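Local coordinates for protein flavoredoxin (Methanosarcina acetivorans, PDB 3BNK) that binds flavin mononucleotide and probably takes part in electron transfer, as a flavoredoxin with a flavin reductase-like domain, at residues V37-V40 with M46-V49; E98-E103 with M109-T114; V122-F127 with Y131-E136. All blocks are in the same frame, centred on the assembly; numbering follows the deposited sequence.

The three contacts illustrate how one fold uses antiparallel pairing in different surroundings. Contacts 1 and 3 belong to the same eight-stranded sheet and touch each other: strands 46-52 and 130-142 are neighbours, and L47 N lies 2.9 Å from G135 O, probably a hydrogen bond. Contact 1 is wholly buried and mostly aliphatic, with one arginine turned to the second subunit. Contact 3 is partly buried, one face, with L125, F132 and V134, largely apolar and at the dimer interface, the other mixing the Y131 and F133 rings with T124 and E126. Contact 2 is a separate, partly exposed two-stranded hairpin, where charged side chains flank a Met-aromatic pair. All three reach the second subunit.

Contact 1: residues V37-V40 with M46-V49; sequences VSRV and MLGV
R39 lays the aliphatic part of its side chain across L47, its CD meeting L47 CD2 at 3.3 Å, with CG close by. Bends at chi2 and chi3 (-71° and -64°) fold the chain back, so that NE comes to the carbonyl of M46. That NE bond is weak, but the same M46 O is gripped more firmly by V40 N at 2.8 Å, so two donors share one acceptor where strand 28-41 nears its end and strand 46-52 begins. The rest of the guanidinium lies at the subunit interface: NH2 bonds to N41 O, while NH1 reaches V11 O of the second subunit, whose F12 makes a cation-pi contact with R39.

One step along, S38 and G48 form a hydrogen-bonded pair, with G48 N to S38 O at 2.7 Å and S38 N to G48 O at 3.2 Å. The methyl CG2 of V40 settles against this part of the backbone, 3.5 Å from G48 N, where a CB on residue 48 would come uncomfortably near it. S38 OG bonds to R39 O on its own strand.

V37 and V49 occupy the other face side by side, V37 CG1 lying 3.5 Å from V49 CG2, and both pack on V69 of strand 66-71. V49 also touches L21, and V37 reaches P17 and T19. The result is a twisted antiparallel hairpin between strands 28-41 and 46-52, whose valine face helps fill the interior of the split beta-barrel of FMN-binding flavin reductase-like domains.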
ATOM      1  N   VAL B  37      -4.422   1.820  -1.158  1.00 14.66           N
ATOM      2  CA  VAL B  37      -4.035   3.048  -0.456  1.00 15.64           C
ATOM      3  C   VAL B  37      -2.552   2.995  -0.209  1.00 15.24           C
ATOM      4  O   VAL B  37      -2.034   1.970   0.232  1.00 15.58           O
ATOM      5  CB  VAL B  37      -4.542   3.185   1.002  1.00 16.40           C
ATOM      6  CG1 VAL B  37      -4.970   4.660   1.303  1.00 15.67           C
ATOM      7  CG2 VAL B  37      -5.537   2.075   1.426  1.00 15.45           C
ATOM      8  N   SER B  38      -1.887   4.121  -0.408  1.00 14.83           N
ATOM      9  CA  SER B  38      -0.479   4.225  -0.115  1.00 15.13           C
ATOM     10  C   SER B  38      -0.101   5.667   0.134  1.00 14.93           C
ATOM     11  O   SER B  38      -0.748   6.561  -0.388  1.00 13.54           O
ATOM     12  CB  SER B  38       0.343   3.717  -1.296  1.00 15.19           C
ATOM     13  OG  SER B  38       1.690   3.959  -1.029  1.00 18.51           O
ATOM     14  N   ARG B  39       0.967   5.875   0.910  1.00 15.11           N
ATOM     15  CA  ARG B  39       1.630   7.188   0.949  1.00 15.27           C
ATOM     16  C   ARG B  39       2.245   7.506  -0.416  1.00 15.20           C
ATOM     17  O   ARG B  39       2.625   6.608  -1.187  1.00 14.93           O
ATOM     18  CB  ARG B  39       2.656   7.291   2.083  1.00 14.91           C
ATOM     19  CG  ARG B  39       2.041   7.530   3.467  1.00 14.14           C
ATOM     20  CD  ARG B  39       1.456   8.937   3.638  1.00 14.18           C
ATOM     21  NE  ARG B  39       2.468   9.990   3.546  1.00 18.23           N
ATOM     22  CZ  ARG B  39       3.133  10.483   4.595  1.00 18.96           C
ATOM     23  NH1 ARG B  39       2.889  10.029   5.817  1.00 18.35           N
ATOM     24  NH2 ARG B  39       4.047  11.425   4.426  1.00 17.84           N
ATOM     25  N   VAL B  40       2.266   8.794  -0.729  1.00 15.52           N
ATOM     26  CA  VAL B  40       2.720   9.270  -2.018  1.00 15.42           C
ATOM     27  C   VAL B  40       3.833  10.297  -1.815  1.00 15.75           C
ATOM     28  O   VAL B  40       4.888  10.244  -2.489  1.00 16.94           O
ATOM     29  CB  VAL B  40       1.521   9.869  -2.813  1.00 15.44           C
ATOM     30  CG1 VAL B  40       1.997  10.643  -4.023  1.00 15.18           C
ATOM     31  CG2 VAL B  40       0.545   8.755  -3.233  1.00 14.07           C
ATOM     32  N   MET B  46       1.121  13.325   1.961  1.00 18.76           N
ATOM     33  CA  MET B  46       0.074  12.934   1.007  1.00 19.26           C
ATOM     34  C   MET B  46      -0.042  11.408   0.844  1.00 18.39           C
ATOM     35  O   MET B  46       0.963  10.698   0.844  1.00 17.63           O
ATOM     36  CB  MET B  46       0.332  13.549  -0.380  1.00 19.68           C
ATOM     37  CG  MET B  46       0.531  15.075  -0.415  1.00 20.74           C
ATOM     38  SD  MET B  46       0.992  15.690  -2.062  1.00 21.70           S
ATOM     39  CE  MET B  46      -0.395  15.167  -3.034  1.00 24.37           C
ATOM     40  N   LEU B  47      -1.280  10.929   0.698  1.00 18.19           N
ATOM     41  CA  LEU B  47      -1.570   9.530   0.357  1.00 18.29           C
ATOM     42  C   LEU B  47      -2.272   9.509  -0.999  1.00 17.36           C
ATOM     43  O   LEU B  47      -2.640  10.550  -1.537  1.00 16.69           O
ATOM     44  CB  LEU B  47      -2.537   8.887   1.361  1.00 18.66           C
ATOM     45  CG  LEU B  47      -2.549   8.874   2.887  1.00 21.87           C
ATOM     46  CD1 LEU B  47      -3.952   8.656   3.396  1.00 18.49           C
ATOM     47  CD2 LEU B  47      -1.635   7.771   3.458  1.00 23.73           C
ATOM     48  N   GLY B  48      -2.487   8.313  -1.527  1.00 16.83           N
ATOM     49  CA  GLY B  48      -3.266   8.139  -2.739  1.00 16.42           C
ATOM     50  C   GLY B  48      -4.220   6.983  -2.578  1.00 16.28           C
ATOM     51  O   GLY B  48      -3.949   6.030  -1.837  1.00 16.56           O
ATOM     52  N   VAL B  49      -5.328   7.053  -3.292  1.00 16.00           N
ATOM     53  CA  VAL B  49      -6.399   6.077  -3.164  1.00 16.38           C
ATOM     54  C   VAL B  49      -6.889   5.663  -4.561  1.00 16.50           C
ATOM     55  O   VAL B  49      -7.238   6.529  -5.379  1.00 16.61           O
ATOM     56  CB  VAL B  49      -7.522   6.653  -2.264  1.00 16.42           C
ATOM     57  CG1 VAL B  49      -8.845   6.002  -2.535  1.00 19.38           C
ATOM     58  CG2 VAL B  49      -7.143   6.512  -0.769  1.00 14.85           C
TER

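Contact 2: residues E98-E103 with M109-T114; sequences EVFYGE and MIKECT
M109 sets its CB over one face of the F100 ring, near the rim, in this short beta hairpin, 3.8 Å from the centroid in a CH-pi contact. Farther along, SD lies obliquely to the ring, 4.7 Å from its centroid, a Met-aromatic contact, and the bend at chi3 (-72°) turns CE toward G102 N. The aliphatic chain of K111 approaches F100 obliquely, with K111 CG 3.5 Å from F100 CD2. F100 CG stands between its own backbone N and carbonyl carbon (chi1 77°), which turns the ring back across the partner strand. With the ring cut back to an alanine, M109 and the K111 methylenes would probably lose the surface they share, and a gap would open between them.

Paired backbone bonds hold these side chains in place: F100 N gives to M109 O, M109 N to F100 O, and K111 N to E98 O in a nearly straight bond. Farther out, N70 OD1 takes the I110 N-H and N116 ND2 reaches I110 O, tying the second strand to the main sheet, while K4 of the second subunit packs on F100. At the open end of the hairpin, away from its turn, E112, bent at chi2 (100°), offers its carboxylate to E98 N, which meets OE1 on the syn side at 3.1 Å.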
ATOM      1  N   GLU B  98     -21.408   5.041  13.087  1.00 27.59           N
ATOM      2  CA  GLU B  98     -21.504   6.374  13.671  1.00 27.71           C
ATOM      3  C   GLU B  98     -20.522   7.271  12.925  1.00 26.30           C
ATOM      4  O   GLU B  98     -19.311   7.028  12.931  1.00 25.57           O
ATOM      5  CB  GLU B  98     -21.154   6.365  15.164  1.00 27.87           C
ATOM      6  CG  GLU B  98     -22.224   5.823  16.101  1.00 29.70           C
ATOM      7  CD  GLU B  98     -21.810   5.907  17.575  1.00 30.44           C
ATOM      8  OE1 GLU B  98     -22.634   6.380  18.397  1.00 33.54           O
ATOM      9  OE2 GLU B  98     -20.654   5.521  17.907  1.00 33.35           O
ATOM     10  N   VAL B  99     -21.048   8.307  12.284  1.00 25.27           N
ATOM     11  CA  VAL B  99     -20.228   9.172  11.443  1.00 24.10           C
ATOM     12  C   VAL B  99     -19.901  10.507  12.120  1.00 23.32           C
ATOM     13  O   VAL B  99     -20.773  11.160  12.701  1.00 23.57           O
ATOM     14  CB  VAL B  99     -20.879   9.385  10.040  1.00 24.20           C
ATOM     15  CG1 VAL B  99     -20.094  10.411   9.213  1.00 23.28           C
ATOM     16  CG2 VAL B  99     -20.985   8.053   9.297  1.00 22.72           C
ATOM     17  N   PHE B 100     -18.631  10.889  12.046  1.00 22.50           N
ATOM     18  CA  PHE B 100     -18.186  12.213  12.472  1.00 22.01           C
ATOM     19  C   PHE B 100     -17.407  12.907  11.350  1.00 21.89           C
ATOM     20  O   PHE B 100     -16.776  12.261  10.508  1.00 22.24           O
ATOM     21  CB  PHE B 100     -17.388  12.149  13.795  1.00 21.40           C
ATOM     22  CG  PHE B 100     -15.963  11.657  13.651  1.00 21.19           C
ATOM     23  CD1 PHE B 100     -14.894  12.561  13.690  1.00 21.41           C
ATOM     24  CD2 PHE B 100     -15.679  10.298  13.498  1.00 21.48           C
ATOM     25  CE1 PHE B 100     -13.568  12.129  13.551  1.00 19.60           C
ATOM     26  CE2 PHE B 100     -14.356   9.857  13.370  1.00 20.62           C
ATOM     27  CZ  PHE B 100     -13.302  10.785  13.392  1.00 19.78           C
ATOM     28  N   TYR B 101     -17.489  14.231  11.335  1.00 21.93           N
ATOM     29  CA  TYR B 101     -16.762  15.051  10.390  1.00 21.41           C
ATOM     30  C   TYR B 101     -15.694  15.840  11.125  1.00 21.82           C
ATOM     31  O   TYR B 101     -15.677  15.889  12.364  1.00 21.69           O
ATOM     32  CB  TYR B 101     -17.727  15.981   9.652  1.00 21.35           C
ATOM     33  CG  TYR B 101     -18.620  15.263   8.658  1.00 20.21           C
ATOM     34  CD1 TYR B 101     -19.854  14.723   9.059  1.00 20.46           C
ATOM     35  CD2 TYR B 101     -18.234  15.111   7.326  1.00 17.42           C
ATOM     36  CE1 TYR B 101     -20.688  14.054   8.145  1.00 20.82           C
ATOM     37  CE2 TYR B 101     -19.061  14.449   6.399  1.00 18.38           C
ATOM     38  CZ  TYR B 101     -20.285  13.922   6.820  1.00 20.20           C
ATOM     39  OH  TYR B 101     -21.108  13.266   5.925  1.00 19.72           O
ATOM     40  N   GLY B 102     -14.785  16.431  10.352  1.00 22.49           N
ATOM     41  CA  GLY B 102     -13.663  17.185  10.908  1.00 22.56           C
ATOM     42  C   GLY B 102     -13.488  18.516  10.214  1.00 22.31           C
ATOM     43  O   GLY B 102     -14.463  19.093   9.725  1.00 21.93           O
ATOM     44  N   GLU B 103     -12.236  18.970  10.145  1.00 22.70           N
ATOM     45  CA  GLU B 103     -11.880  20.322   9.674  1.00 23.17           C
ATOM     46  C   GLU B 103     -12.301  20.619   8.230  1.00 22.70           C
ATOM     47  O   GLU B 103     -12.616  21.765   7.888  1.00 22.19           O
ATOM     48  CB  GLU B 103     -10.373  20.572   9.839  1.00 23.28           C
ATOM     49  CG  GLU B 103      -9.870  20.598  11.294  1.00 24.60           C
ATOM     50  CD  GLU B 103      -8.335  20.639  11.419  1.00 25.07           C
ATOM     51  OE1 GLU B 103      -7.628  20.848  10.406  1.00 27.26           O
ATOM     52  OE2 GLU B 103      -7.825  20.472  12.553  1.00 29.26           O
ATOM     53  N   MET B 109     -16.109  10.441   8.458  1.00 19.11           N
ATOM     54  CA  MET B 109     -15.206   9.506   9.134  1.00 19.43           C
ATOM     55  C   MET B 109     -15.975   8.591  10.077  1.00 18.84           C
ATOM     56  O   MET B 109     -17.077   8.922  10.515  1.00 18.74           O
ATOM     57  CB  MET B 109     -14.100  10.257   9.876  1.00 19.38           C
ATOM     58  CG  MET B 109     -13.087  10.884   8.945  1.00 19.23           C
ATOM     59  SD  MET B 109     -11.942  12.001   9.777  1.00 20.72           S
ATOM     60  CE  MET B 109     -13.017  13.401  10.134  1.00 20.91           C
ATOM     61  N   ILE B 110     -15.392   7.437  10.369  1.00 19.04           N
ATOM     62  CA  ILE B 110     -16.081   6.381  11.127  1.00 19.23           C
ATOM     63  C   ILE B 110     -15.598   6.331  12.575  1.00 19.50           C
ATOM     64  O   ILE B 110     -14.424   6.057  12.842  1.00 19.71           O
ATOM     65  CB  ILE B 110     -15.889   4.987  10.483  1.00 18.99           C
ATOM     66  CG1 ILE B 110     -16.440   4.965   9.052  1.00 18.49           C
ATOM     67  CG2 ILE B 110     -16.580   3.893  11.341  1.00 17.62           C
ATOM     68  CD1 ILE B 110     -16.016   3.752   8.250  1.00 17.28           C
ATOM     69  N   LYS B 111     -16.513   6.569  13.506  1.00 20.14           N
ATOM     70  CA  LYS B 111     -16.158   6.665  14.924  1.00 21.20           C
ATOM     71  C   LYS B 111     -15.509   5.388  15.456  1.00 20.98           C
ATOM     72  O   LYS B 111     -14.579   5.443  16.257  1.00 21.00           O
ATOM     73  CB  LYS B 111     -17.392   7.029  15.764  1.00 21.39           C
ATOM     74  CG  LYS B 111     -17.754   8.488  15.685  1.00 24.36           C
ATOM     75  CD  LYS B 111     -19.113   8.785  16.301  1.00 27.62           C
ATOM     76  CE  LYS B 111     -19.429  10.272  16.255  1.00 28.16           C
ATOM     77  NZ  LYS B 111     -20.733  10.569  16.930  1.00 29.31           N
ATOM     78  N   GLU B 112     -16.006   4.244  14.986  1.00 20.97           N
ATOM     79  CA  GLU B 112     -15.591   2.944  15.497  1.00 21.32           C
ATOM     80  C   GLU B 112     -14.191   2.519  15.000  1.00 20.82           C
ATOM     81  O   GLU B 112     -13.506   1.730  15.657  1.00 20.80           O
ATOM     82  CB  GLU B 112     -16.670   1.899  15.193  1.00 21.56           C
ATOM     83  CG  GLU B 112     -18.081   2.275  15.756  1.00 23.78           C
ATOM     84  CD  GLU B 112     -19.083   2.881  14.725  1.00 24.47           C
ATOM     85  OE1 GLU B 112     -18.755   3.834  14.004  1.00 23.51           O
ATOM     86  OE2 GLU B 112     -20.238   2.413  14.669  1.00 27.71           O
ATOM     87  N   CYS B 113     -13.766   3.070  13.863  1.00 19.72           N
ATOM     88  CA  CYS B 113     -12.430   2.800  13.315  1.00 19.25           C
ATOM     89  C   CYS B 113     -11.301   3.323  14.223  1.00 18.90           C
ATOM     90  O   CYS B 113     -11.449   4.337  14.905  1.00 18.87           O
ATOM     91  CB  CYS B 113     -12.300   3.328  11.876  1.00 18.62           C
ATOM     92  SG  CYS B 113     -13.159   2.275  10.653  1.00 17.29           S
ATOM     93  N   THR B 114     -10.174   2.622  14.221  1.00 18.37           N
ATOM     94  CA  THR B 114      -9.113   2.908  15.169  1.00 18.18           C
ATOM     95  C   THR B 114      -8.290   4.136  14.806  1.00 18.23           C
ATOM     96  O   THR B 114      -7.607   4.715  15.667  1.00 18.90           O
ATOM     97  CB  THR B 114      -8.187   1.692  15.350  1.00 18.15           C
ATOM     98  OG1 THR B 114      -7.385   1.508  14.171  1.00 16.62           O
ATOM     99  CG2 THR B 114      -9.024   0.436  15.648  1.00 16.96           C
TER

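Contact 3: residues V122-F127 with Y131-E136; sequences VETLEF and YFFVGE
Two successive residues, V122 and E123, both face V134 in a classic beta bulge, and both give their backbone N-H to the single acceptor V134 O. V122 N makes the shorter bond at 2.7 Å, and E123 N the longer one at 3.3 Å. Beyond the bulge the pairing is regular: V134 N returns to E123 O, and L125 and F132 exchange bonds in both directions.

The two faces differ. On one, T124 lies beside F133 and sets OG1 at the edge of that ring, 3.4 Å from CD2, while its methyl also rests against the ring. Y131 CB covers part of one face of the F133 ring. With CG anti to the backbone N (chi1 -170°) and the chain extended beyond it, E126 runs alongside Y131 and brings its CG to 3.7 Å from Y131 CE2. K53 joins the two residues, through a salt bridge to E126 OE1 and a cation-pi contact with Y131.

This hairpin of strands 115-126 and 130-142 is one wall of the split beta-barrel of the FMN-binding flavin reductase-like fold, with strand 46-52 pairing along the far edge of 131-136, and P58 and I61 of helix 57-64 packing on F133.

On the opposite face L125 CD1 sits 4.2 Å from both F132 CD2 and V134 CG2. F127 turns the edge of its ring to F132, F127 CE1 lying 3.9 Å from F132 CB. This largely apolar face, which also carries E123, meets the second subunit: the F132 ring meets the F132 ring of that chain, their planes about 10° apart, and L125 packs on L125 of the same partner.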
ATOM      1  N   VAL B 122      -5.588  16.869  -3.706  1.00 21.70           N
ATOM      2  CA  VAL B 122      -4.546  17.718  -4.290  1.00 22.92           C
ATOM      3  C   VAL B 122      -4.535  17.522  -5.821  1.00 23.28           C
ATOM      4  O   VAL B 122      -4.520  18.485  -6.582  1.00 22.83           O
ATOM      5  CB  VAL B 122      -3.153  17.419  -3.646  1.00 23.04           C
ATOM      6  CG1 VAL B 122      -2.030  18.170  -4.339  1.00 24.78           C
ATOM      7  CG2 VAL B 122      -3.155  17.781  -2.148  1.00 23.60           C
ATOM      8  N   GLU B 123      -4.568  16.268  -6.261  1.00 23.76           N
ATOM      9  CA  GLU B 123      -4.596  15.945  -7.679  1.00 24.54           C
ATOM     10  C   GLU B 123      -5.387  14.667  -7.899  1.00 23.73           C
ATOM     11  O   GLU B 123      -5.214  13.684  -7.170  1.00 23.79           O
ATOM     12  CB  GLU B 123      -3.172  15.798  -8.239  1.00 24.33           C
ATOM     13  CG  GLU B 123      -3.109  15.739  -9.769  1.00 26.46           C
ATOM     14  CD  GLU B 123      -1.692  15.846 -10.337  1.00 27.54           C
ATOM     15  OE1 GLU B 123      -0.761  16.148  -9.555  1.00 30.24           O
ATOM     16  OE2 GLU B 123      -1.515  15.643 -11.583  1.00 32.53           O
ATOM     17  N   THR B 124      -6.263  14.692  -8.898  1.00 23.09           N
ATOM     18  CA  THR B 124      -6.947  13.496  -9.374  1.00 22.14           C
ATOM     19  C   THR B 124      -6.240  12.959 -10.610  1.00 21.89           C
ATOM     20  O   THR B 124      -6.245  13.598 -11.675  1.00 21.68           O
ATOM     21  CB  THR B 124      -8.408  13.793  -9.745  1.00 22.18           C
ATOM     22  OG1 THR B 124      -9.090  14.329  -8.611  1.00 21.91           O
ATOM     23  CG2 THR B 124      -9.123  12.537 -10.248  1.00 22.32           C
ATOM     24  N   LEU B 125      -5.653  11.776 -10.472  1.00 21.19           N
ATOM     25  CA  LEU B 125      -5.040  11.084 -11.602  1.00 20.63           C
ATOM     26  C   LEU B 125      -6.024  10.111 -12.225  1.00 20.42           C
ATOM     27  O   LEU B 125      -6.722   9.376 -11.515  1.00 20.27           O
ATOM     28  CB  LEU B 125      -3.779  10.330 -11.166  1.00 20.55           C
ATOM     29  CG  LEU B 125      -2.761  11.028 -10.281  1.00 20.11           C
ATOM     30  CD1 LEU B 125      -1.680  10.030  -9.889  1.00 20.28           C
ATOM     31  CD2 LEU B 125      -2.176  12.246 -10.978  1.00 21.13           C
ATOM     32  N   GLU B 126      -6.083  10.121 -13.554  1.00 19.85           N
ATOM     33  CA  GLU B 126      -7.000   9.266 -14.294  1.00 19.74           C
ATOM     34  C   GLU B 126      -6.245   8.212 -15.098  1.00 18.92           C
ATOM     35  O   GLU B 126      -5.325   8.528 -15.833  1.00 18.82           O
ATOM     36  CB  GLU B 126      -7.924  10.085 -15.205  1.00 19.49           C
ATOM     37  CG  GLU B 126      -9.048   9.260 -15.809  1.00 19.85           C
ATOM     38  CD  GLU B 126      -9.980  10.037 -16.755  1.00 21.17           C
ATOM     39  OE1 GLU B 126     -10.774   9.371 -17.453  1.00 23.54           O
ATOM     40  OE2 GLU B 126      -9.937  11.290 -16.786  1.00 21.82           O
ATOM     41  N   PHE B 127      -6.646   6.958 -14.920  1.00 18.23           N
ATOM     42  CA  PHE B 127      -6.111   5.835 -15.667  1.00 18.12           C
ATOM     43  C   PHE B 127      -7.304   5.133 -16.304  1.00 18.19           C
ATOM     44  O   PHE B 127      -8.445   5.506 -16.009  1.00 18.40           O
ATOM     45  CB  PHE B 127      -5.255   4.930 -14.753  1.00 17.66           C
ATOM     46  CG  PHE B 127      -4.148   5.679 -14.057  1.00 18.32           C
ATOM     47  CD1 PHE B 127      -4.266   6.040 -12.715  1.00 16.53           C
ATOM     48  CD2 PHE B 127      -3.015   6.085 -14.762  1.00 16.96           C
ATOM     49  CE1 PHE B 127      -3.252   6.759 -12.080  1.00 16.40           C
ATOM     50  CE2 PHE B 127      -2.001   6.810 -14.133  1.00 17.20           C
ATOM     51  CZ  PHE B 127      -2.115   7.142 -12.792  1.00 16.41           C
ATOM     52  N   TYR B 131      -9.679   5.913 -11.000  1.00 18.00           N
ATOM     53  CA  TYR B 131      -9.010   7.120 -10.548  1.00 18.62           C
ATOM     54  C   TYR B 131      -8.039   6.783  -9.420  1.00 18.47           C
ATOM     55  O   TYR B 131      -8.245   5.814  -8.675  1.00 18.95           O
ATOM     56  CB  TYR B 131      -9.999   8.190 -10.076  1.00 18.80           C
ATOM     57  CG  TYR B 131     -10.952   8.621 -11.150  1.00 20.01           C
ATOM     58  CD1 TYR B 131     -12.229   8.074 -11.223  1.00 20.31           C
ATOM     59  CD2 TYR B 131     -10.565   9.552 -12.121  1.00 20.22           C
ATOM     60  CE1 TYR B 131     -13.113   8.454 -12.227  1.00 21.75           C
ATOM     61  CE2 TYR B 131     -11.445   9.931 -13.133  1.00 22.34           C
ATOM     62  CZ  TYR B 131     -12.718   9.373 -13.175  1.00 21.08           C
ATOM     63  OH  TYR B 131     -13.600   9.736 -14.166  1.00 22.00           O
ATOM     64  N   PHE B 132      -6.979   7.584  -9.326  1.00 17.73           N
ATOM     65  CA  PHE B 132      -6.120   7.617  -8.156  1.00 17.31           C
ATOM     66  C   PHE B 132      -6.142   9.060  -7.638  1.00 17.20           C
ATOM     67  O   PHE B 132      -5.551   9.974  -8.237  1.00 16.36           O
ATOM     68  CB  PHE B 132      -4.714   7.114  -8.488  1.00 16.89           C
ATOM     69  CG  PHE B 132      -3.917   6.647  -7.282  1.00 18.03           C
ATOM     70  CD1 PHE B 132      -4.204   5.426  -6.660  1.00 16.35           C
ATOM     71  CD2 PHE B 132      -2.838   7.402  -6.805  1.00 18.94           C
ATOM     72  CE1 PHE B 132      -3.449   4.976  -5.560  1.00 17.32           C
ATOM     73  CE2 PHE B 132      -2.068   6.955  -5.696  1.00 18.07           C
ATOM     74  CZ  PHE B 132      -2.379   5.744  -5.085  1.00 17.25           C
ATOM     75  N   PHE B 133      -6.889   9.245  -6.550  1.00 17.04           N
ATOM     76  CA  PHE B 133      -7.047  10.538  -5.879  1.00 18.11           C
ATOM     77  C   PHE B 133      -5.898  10.759  -4.895  1.00 18.13           C
ATOM     78  O   PHE B 133      -5.809  10.054  -3.879  1.00 18.69           O
ATOM     79  CB  PHE B 133      -8.371  10.582  -5.099  1.00 17.86           C
ATOM     80  CG  PHE B 133      -9.613  10.541  -5.951  1.00 18.66           C
ATOM     81  CD1 PHE B 133     -10.416   9.403  -5.973  1.00 19.30           C
ATOM     82  CD2 PHE B 133     -10.004  11.652  -6.704  1.00 19.10           C
ATOM     83  CE1 PHE B 133     -11.581   9.357  -6.747  1.00 19.39           C
ATOM     84  CE2 PHE B 133     -11.166  11.623  -7.475  1.00 19.76           C
ATOM     85  CZ  PHE B 133     -11.960  10.475  -7.500  1.00 19.06           C
ATOM     86  N   VAL B 134      -5.018  11.717  -5.192  1.00 17.95           N
ATOM     87  CA  VAL B 134      -3.918  12.082  -4.278  1.00 17.27           C
ATOM     88  C   VAL B 134      -4.399  13.175  -3.301  1.00 17.85           C
ATOM     89  O   VAL B 134      -4.866  14.251  -3.711  1.00 17.53           O
ATOM     90  CB  VAL B 134      -2.599  12.484  -5.028  1.00 17.36           C
ATOM     91  CG1 VAL B 134      -1.481  12.770  -4.048  1.00 16.85           C
ATOM     92  CG2 VAL B 134      -2.145  11.376  -5.971  1.00 16.73           C
ATOM     93  N   GLY B 135      -4.325  12.864  -2.010  1.00 17.00           N
ATOM     94  CA  GLY B 135      -4.835  13.748  -0.990  1.00 17.59           C
ATOM     95  C   GLY B 135      -3.803  14.070   0.068  1.00 18.00           C
ATOM     96  O   GLY B 135      -3.028  13.208   0.469  1.00 18.01           O
ATOM     97  N   GLU B 136      -3.795  15.322   0.512  1.00 18.46           N
ATOM     98  CA  GLU B 136      -2.988  15.719   1.655  1.00 18.96           C
ATOM     99  C   GLU B 136      -3.717  15.318   2.924  1.00 18.94           C
ATOM    100  O   GLU B 136      -4.921  15.541   3.053  1.00 19.22           O
ATOM    101  CB  GLU B 136      -2.726  17.238   1.653  1.00 18.97           C
ATOM    102  CG  GLU B 136      -1.706  17.689   2.717  1.00 19.23           C
ATOM    103  CD  GLU B 136      -1.518  19.210   2.791  1.00 20.41           C
ATOM    104  OE1 GLU B 136      -1.735  19.899   1.775  1.00 18.96           O
ATOM    105  OE2 GLU B 136      -1.140  19.705   3.876  1.00 22.33           O
TER